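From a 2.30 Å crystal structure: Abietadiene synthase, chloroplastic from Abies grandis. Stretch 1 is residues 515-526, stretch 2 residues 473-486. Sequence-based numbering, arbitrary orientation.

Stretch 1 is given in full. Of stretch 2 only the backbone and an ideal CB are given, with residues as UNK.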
# COMPACT_ATOMS: atom_id res chain seq x y z
N ILE A 515 -8.88 -14.92 -2.58
CA ILE A 515 -9.96 -15.25 -1.63
C ILE A 515 -9.43 -16.41 -0.81
O ILE A 515 -9.94 -17.53 -0.86
CB ILE A 515 -11.29 -15.66 -2.33
CG1 ILE A 515 -11.04 -16.72 -3.40
CG2 ILE A 515 -11.97 -14.43 -2.90
CD1 ILE A 515 -12.31 -17.39 -3.91
N PHE A 516 -8.40 -16.09 -0.05
CA PHE A 516 -7.67 -17.02 0.80
C PHE A 516 -8.28 -17.45 2.13
O PHE A 516 -7.91 -18.50 2.65
CB PHE A 516 -6.30 -16.40 1.07
CG PHE A 516 -6.39 -15.04 1.71
CD1 PHE A 516 -6.41 -14.90 3.08
CD2 PHE A 516 -6.50 -13.89 0.92
CE1 PHE A 516 -6.53 -13.65 3.67
CE2 PHE A 516 -6.62 -12.63 1.50
CZ PHE A 516 -6.64 -12.51 2.88
N GLU A 517 -9.18 -16.65 2.69
CA GLU A 517 -9.76 -16.99 3.99
C GLU A 517 -10.27 -18.43 4.10
O GLU A 517 -10.82 -18.97 3.14
CB GLU A 517 -10.92 -16.03 4.34
CG GLU A 517 -10.55 -14.55 4.49
CD GLU A 517 -10.58 -13.78 3.17
OE1 GLU A 517 -11.05 -12.62 3.17
OE2 GLU A 517 -10.14 -14.33 2.14
N PRO A 518 -10.07 -19.07 5.27
CA PRO A 518 -10.51 -20.46 5.49
C PRO A 518 -12.01 -20.65 5.21
O PRO A 518 -12.44 -21.73 4.80
CB PRO A 518 -10.16 -20.70 6.96
CG PRO A 518 -8.95 -19.84 7.16
CD PRO A 518 -9.35 -18.56 6.45
N GLU A 519 -12.79 -19.59 5.42
CA GLU A 519 -14.24 -19.63 5.22
C GLU A 519 -14.66 -19.83 3.77
O GLU A 519 -15.77 -20.28 3.50
CB GLU A 519 -14.89 -18.35 5.73
CG GLU A 519 -14.43 -17.91 7.11
CD GLU A 519 -13.45 -16.75 7.07
OE1 GLU A 519 -13.89 -15.61 6.76
OE2 GLU A 519 -12.25 -16.98 7.34
N PHE A 520 -13.78 -19.48 2.83
CA PHE A 520 -14.09 -19.59 1.41
C PHE A 520 -13.44 -20.80 0.74
O PHE A 520 -13.09 -20.75 -0.44
CB PHE A 520 -13.66 -18.30 0.69
CG PHE A 520 -14.28 -17.05 1.26
CD1 PHE A 520 -15.66 -16.86 1.24
CD2 PHE A 520 -13.47 -16.04 1.80
CE1 PHE A 520 -16.23 -15.68 1.75
CE2 PHE A 520 -14.04 -14.86 2.31
CZ PHE A 520 -15.42 -14.68 2.29
N SER A 521 -13.30 -21.90 1.48
CA SER A 521 -12.69 -23.10 0.92
C SER A 521 -13.54 -23.68 -0.22
O SER A 521 -13.00 -24.11 -1.25
CB SER A 521 -12.51 -24.15 2.03
OG SER A 521 -13.71 -24.33 2.76
N LYS A 522 -14.85 -23.69 -0.04
CA LYS A 522 -15.77 -24.22 -1.04
C LYS A 522 -15.76 -23.38 -2.31
O LYS A 522 -15.79 -23.92 -3.41
CB LYS A 522 -17.19 -24.30 -0.48
CG LYS A 522 -18.10 -25.23 -1.26
CD LYS A 522 -17.54 -26.64 -1.21
CE LYS A 522 -18.31 -27.59 -2.10
NZ LYS A 522 -17.71 -28.96 -2.08
N CYS A 523 -15.73 -22.06 -2.14
CA CYS A 523 -15.70 -21.16 -3.29
C CYS A 523 -14.41 -21.39 -4.06
O CYS A 523 -14.40 -21.36 -5.29
CB CYS A 523 -15.78 -19.69 -2.82
SG CYS A 523 -15.89 -18.46 -4.17
N ARG A 524 -13.31 -21.63 -3.34
CA ARG A 524 -12.02 -21.88 -3.98
C ARG A 524 -12.07 -23.17 -4.82
O ARG A 524 -11.53 -23.23 -5.94
CB ARG A 524 -10.92 -22.02 -2.94
CG ARG A 524 -10.45 -20.71 -2.33
CD ARG A 524 -9.11 -20.92 -1.63
NE ARG A 524 -9.25 -21.61 -0.35
CZ ARG A 524 -9.74 -21.04 0.75
NH1 ARG A 524 -10.14 -19.77 0.73
NH2 ARG A 524 -9.83 -21.74 1.88
N GLU A 525 -12.71 -24.19 -4.26
CA GLU A 525 -12.82 -25.49 -4.92
C GLU A 525 -13.60 -25.35 -6.22
O GLU A 525 -13.12 -25.75 -7.29
CB GLU A 525 -13.52 -26.49 -4.00
CG GLU A 525 -13.67 -27.90 -4.57
CD GLU A 525 -14.79 -28.68 -3.90
OE1 GLU A 525 -14.83 -28.73 -2.66
OE2 GLU A 525 -15.64 -29.25 -4.63
N VAL A 526 -14.79 -24.79 -6.12
CA VAL A 526 -15.65 -24.61 -7.28
C VAL A 526 -15.03 -23.67 -8.31
O VAL A 526 -15.25 -23.82 -9.50
CB VAL A 526 -17.04 -24.09 -6.87
CG1 VAL A 526 -17.92 -23.93 -8.10
CG2 VAL A 526 -17.69 -25.07 -5.88
N UNK A 473 -0.64 -20.32 8.66
CA UNK A 473 -1.86 -21.06 9.01
C UNK A 473 -2.76 -21.17 7.78
O UNK A 473 -3.37 -22.21 7.54
CB UNK A 473 -2.60 -20.38 10.16
N UNK A 474 -2.84 -20.09 7.02
CA UNK A 474 -3.67 -20.05 5.81
C UNK A 474 -3.07 -20.94 4.71
O UNK A 474 -3.78 -21.73 4.07
CB UNK A 474 -3.81 -18.61 5.31
N UNK A 475 -1.77 -20.79 4.49
CA UNK A 475 -1.06 -21.54 3.47
C UNK A 475 -1.15 -23.05 3.75
O UNK A 475 -1.18 -23.86 2.84
CB UNK A 475 0.40 -21.09 3.40
N UNK A 476 -1.18 -23.41 5.03
CA UNK A 476 -1.27 -24.81 5.42
C UNK A 476 -2.61 -25.37 4.97
O UNK A 476 -2.68 -26.45 4.37
CB UNK A 476 -1.09 -24.97 6.93
N UNK A 477 -3.68 -24.63 5.25
CA UNK A 477 -5.03 -25.03 4.86
C UNK A 477 -5.12 -25.15 3.34
O UNK A 477 -5.80 -26.04 2.82
CB UNK A 477 -6.06 -24.03 5.38
N UNK A 478 -4.43 -24.26 2.63
CA UNK A 478 -4.41 -24.25 1.17
C UNK A 478 -3.72 -25.48 0.58
O UNK A 478 -4.12 -25.97 -0.48
CB UNK A 478 -3.71 -22.98 0.67
N UNK A 479 -2.67 -25.96 1.24
CA UNK A 479 -1.94 -27.14 0.78
C UNK A 479 -2.83 -28.38 0.86
O UNK A 479 -2.70 -29.30 0.06
CB UNK A 479 -0.67 -27.34 1.61
N UNK A 480 -3.71 -28.40 1.85
CA UNK A 480 -4.64 -29.51 2.02
C UNK A 480 -5.63 -29.47 0.86
O UNK A 480 -5.76 -30.44 0.11
CB UNK A 480 -5.36 -29.44 3.37
N UNK A 481 -6.31 -28.33 0.72
CA UNK A 481 -7.28 -28.15 -0.36
C UNK A 481 -6.72 -28.55 -1.72
O UNK A 481 -7.40 -29.18 -2.54
CB UNK A 481 -7.74 -26.69 -0.41
N UNK A 482 -5.47 -28.17 -1.96
CA UNK A 482 -4.81 -28.46 -3.21
C UNK A 482 -4.75 -29.97 -3.44
O UNK A 482 -4.97 -30.45 -4.56
CB UNK A 482 -3.41 -27.85 -3.23
N UNK A 483 -4.44 -30.71 -2.38
CA UNK A 483 -4.36 -32.16 -2.46
C UNK A 483 -5.70 -32.72 -2.89
O UNK A 483 -5.78 -33.53 -3.82
CB UNK A 483 -3.93 -32.76 -1.12
N UNK A 484 -6.76 -32.28 -2.22
CA UNK A 484 -8.09 -32.76 -2.53
C UNK A 484 -8.60 -32.36 -3.91
O UNK A 484 -9.63 -32.86 -4.37
CB UNK A 484 -9.07 -32.25 -1.47
N UNK A 485 -7.89 -31.46 -4.59
CA UNK A 485 -8.29 -31.06 -5.93
C UNK A 485 -7.53 -31.94 -6.91
O UNK A 485 -8.01 -32.26 -7.99
CB UNK A 485 -8.02 -29.58 -6.18
N UNK A 486 -6.33 -32.32 -6.51
CA UNK A 486 -5.49 -33.17 -7.33
C UNK A 486 -6.05 -34.59 -7.36
O UNK A 486 -5.84 -35.32 -8.33
CB UNK A 486 -4.05 -33.17 -6.81

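Stretch 2 is helical throughout, so only one side of it can meet stretch 1, whose own helix, 521-526, crosses it at 39°. Positions 474, 477, 481 and 485 point CA-to-CB toward stretch 1.

At position 473 the bond points sideways and nothing lies within 5.5 Å of the ideal CB, so many residues would fit, long polar ones included. It is Lys473, whose extended chain bonds elsewhere in the structure.

Position 474 points toward stretch 1, its ideal CB 4.9 Å from Phe516 O, with apolar carbon of Phe516 nearby. A small or medium apolar side chain suits such a space. Val474 fills it, CG1 lying 4.0 Å from Phe516 CB.

Positions 475 and 476 are out of reach and leave the choice open; they are Gln475 and Ser476.

Position 477 also points toward stretch 1, with the ideal CB 5.4 Å from Pro518 CG. A proline ring offers carbon and no donor, so valine, leucine, isoleucine or methionine would serve. The residue is Ile477; with chi1 m and chi2 t, its CD1 comes within 3.7 Å of Pro518 CG.

Position 478 starts sideways, so a residue must be long enough to turn back. The carbonyl of Phe516 asks for a donor: histidine, glutamine, or perhaps lysine. His478 answers, its NE2 donating to Phe516 O at 2.9 Å. That oxygen lies near the plane of the imidazole, where an N-H points, while NE2 itself sits over one face of the Arg524 guanidinium, 3.7 Å from Arg524 NE.

Positions 479 and 480, out of reach, are Gln479 and Thr480.

Position 481 is the most constrained. It points toward stretch 1, with Arg524 NE 5.3 Å from the ideal CB. Arg524 NH1 is already engaged by Ile515 O and Glu517 O, but NE still offers a proton along the guanidinium edge. An acid is called for, and glutamate has the better reach. Glu481, extended with chi2 t, forms a two-pronged salt bridge: Arg524 NE donates to Glu481 OE2 and Arg524 NH2 to Glu481 OE1, both at 2.6 Å. A water adds a bridge, donating to Ser521 O at 2.7 Å and, weakly, to Glu481 OE2 at 2.8 Å.

Positions 482, 483 and 484 make no contact; they are Leu482, Gln483 and Asp484.

Position 485 points toward stretch 1 but needs length, facing the aliphatic part of Glu525. Leucine or methionine would suit. Leu485 brings CD2 to 4.0 Å from Glu525 CG.

Position 486, out of reach, is Arg486, whose NH1 bonds weakly to Gln483 OE1.

Stretch 2, residues 473-486: KVQSIHQTELQDLR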
# COMPACT_ATOMS: atom_id res chain seq x y z
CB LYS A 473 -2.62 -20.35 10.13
CG LYS A 473 -4.02 -20.91 10.35
CD LYS A 473 -4.84 -20.01 11.27
CE LYS A 473 -6.29 -20.45 11.33
NZ LYS A 473 -7.13 -19.47 12.09
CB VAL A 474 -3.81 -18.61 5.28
CG1 VAL A 474 -4.57 -18.60 3.97
CG2 VAL A 474 -4.51 -17.75 6.31
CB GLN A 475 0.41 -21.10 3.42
CG GLN A 475 1.24 -21.80 2.38
CD GLN A 475 2.71 -21.48 2.50
OE1 GLN A 475 3.36 -21.84 3.48
NE2 GLN A 475 3.26 -20.80 1.49
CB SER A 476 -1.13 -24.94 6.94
OG SER A 476 -1.24 -26.30 7.33
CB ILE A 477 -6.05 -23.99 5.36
CG1 ILE A 477 -6.12 -24.03 6.89
CG2 ILE A 477 -7.40 -24.24 4.71
CD1 ILE A 477 -7.02 -22.96 7.49
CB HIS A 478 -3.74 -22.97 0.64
CG HIS A 478 -4.59 -21.74 0.76
ND1 HIS A 478 -4.13 -20.48 0.43
CD2 HIS A 478 -5.88 -21.58 1.15
CE1 HIS A 478 -5.10 -19.60 0.62
NE2 HIS A 478 -6.17 -20.24 1.06
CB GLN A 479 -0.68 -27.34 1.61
CG GLN A 479 0.27 -26.17 1.50
CD GLN A 479 1.45 -26.30 2.41
OE1 GLN A 479 1.31 -26.63 3.58
NE2 GLN A 479 2.64 -26.03 1.88
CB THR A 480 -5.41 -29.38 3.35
OG1 THR A 480 -4.50 -29.48 4.45
CG2 THR A 480 -6.47 -30.46 3.47
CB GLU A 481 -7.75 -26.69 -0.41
CG GLU A 481 -8.49 -26.24 0.85
CD GLU A 481 -8.95 -24.78 0.78
OE1 GLU A 481 -9.57 -24.31 1.75
OE2 GLU A 481 -8.70 -24.11 -0.25
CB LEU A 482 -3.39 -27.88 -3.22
CG LEU A 482 -2.61 -28.15 -4.51
CD1 LEU A 482 -3.36 -27.55 -5.68
CD2 LEU A 482 -1.21 -27.56 -4.40
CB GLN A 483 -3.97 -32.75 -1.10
CG GLN A 483 -2.53 -32.50 -0.70
CD GLN A 483 -1.54 -32.96 -1.75
OE1 GLN A 483 -1.46 -32.40 -2.84
NE2 GLN A 483 -0.78 -34.01 -1.43
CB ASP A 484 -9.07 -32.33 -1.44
CG ASP A 484 -8.79 -33.00 -0.11
OD1 ASP A 484 -8.74 -34.25 -0.06
OD2 ASP A 484 -8.60 -32.28 0.89
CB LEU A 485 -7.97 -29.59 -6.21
CG LEU A 485 -9.02 -28.59 -5.73
CD1 LEU A 485 -8.51 -27.20 -5.94
CD2 LEU A 485 -10.33 -28.80 -6.49
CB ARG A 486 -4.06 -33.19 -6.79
CG ARG A 486 -3.25 -31.97 -7.14
CD ARG A 486 -1.93 -31.99 -6.39
NE ARG A 486 -1.05 -30.89 -6.79
CZ ARG A 486 0.06 -30.56 -6.14
NH1 ARG A 486 0.43 -31.24 -5.06
NH2 ARG A 486 0.80 -29.55 -6.57
O HOH W 1 -10.70 -25.42 -1.78
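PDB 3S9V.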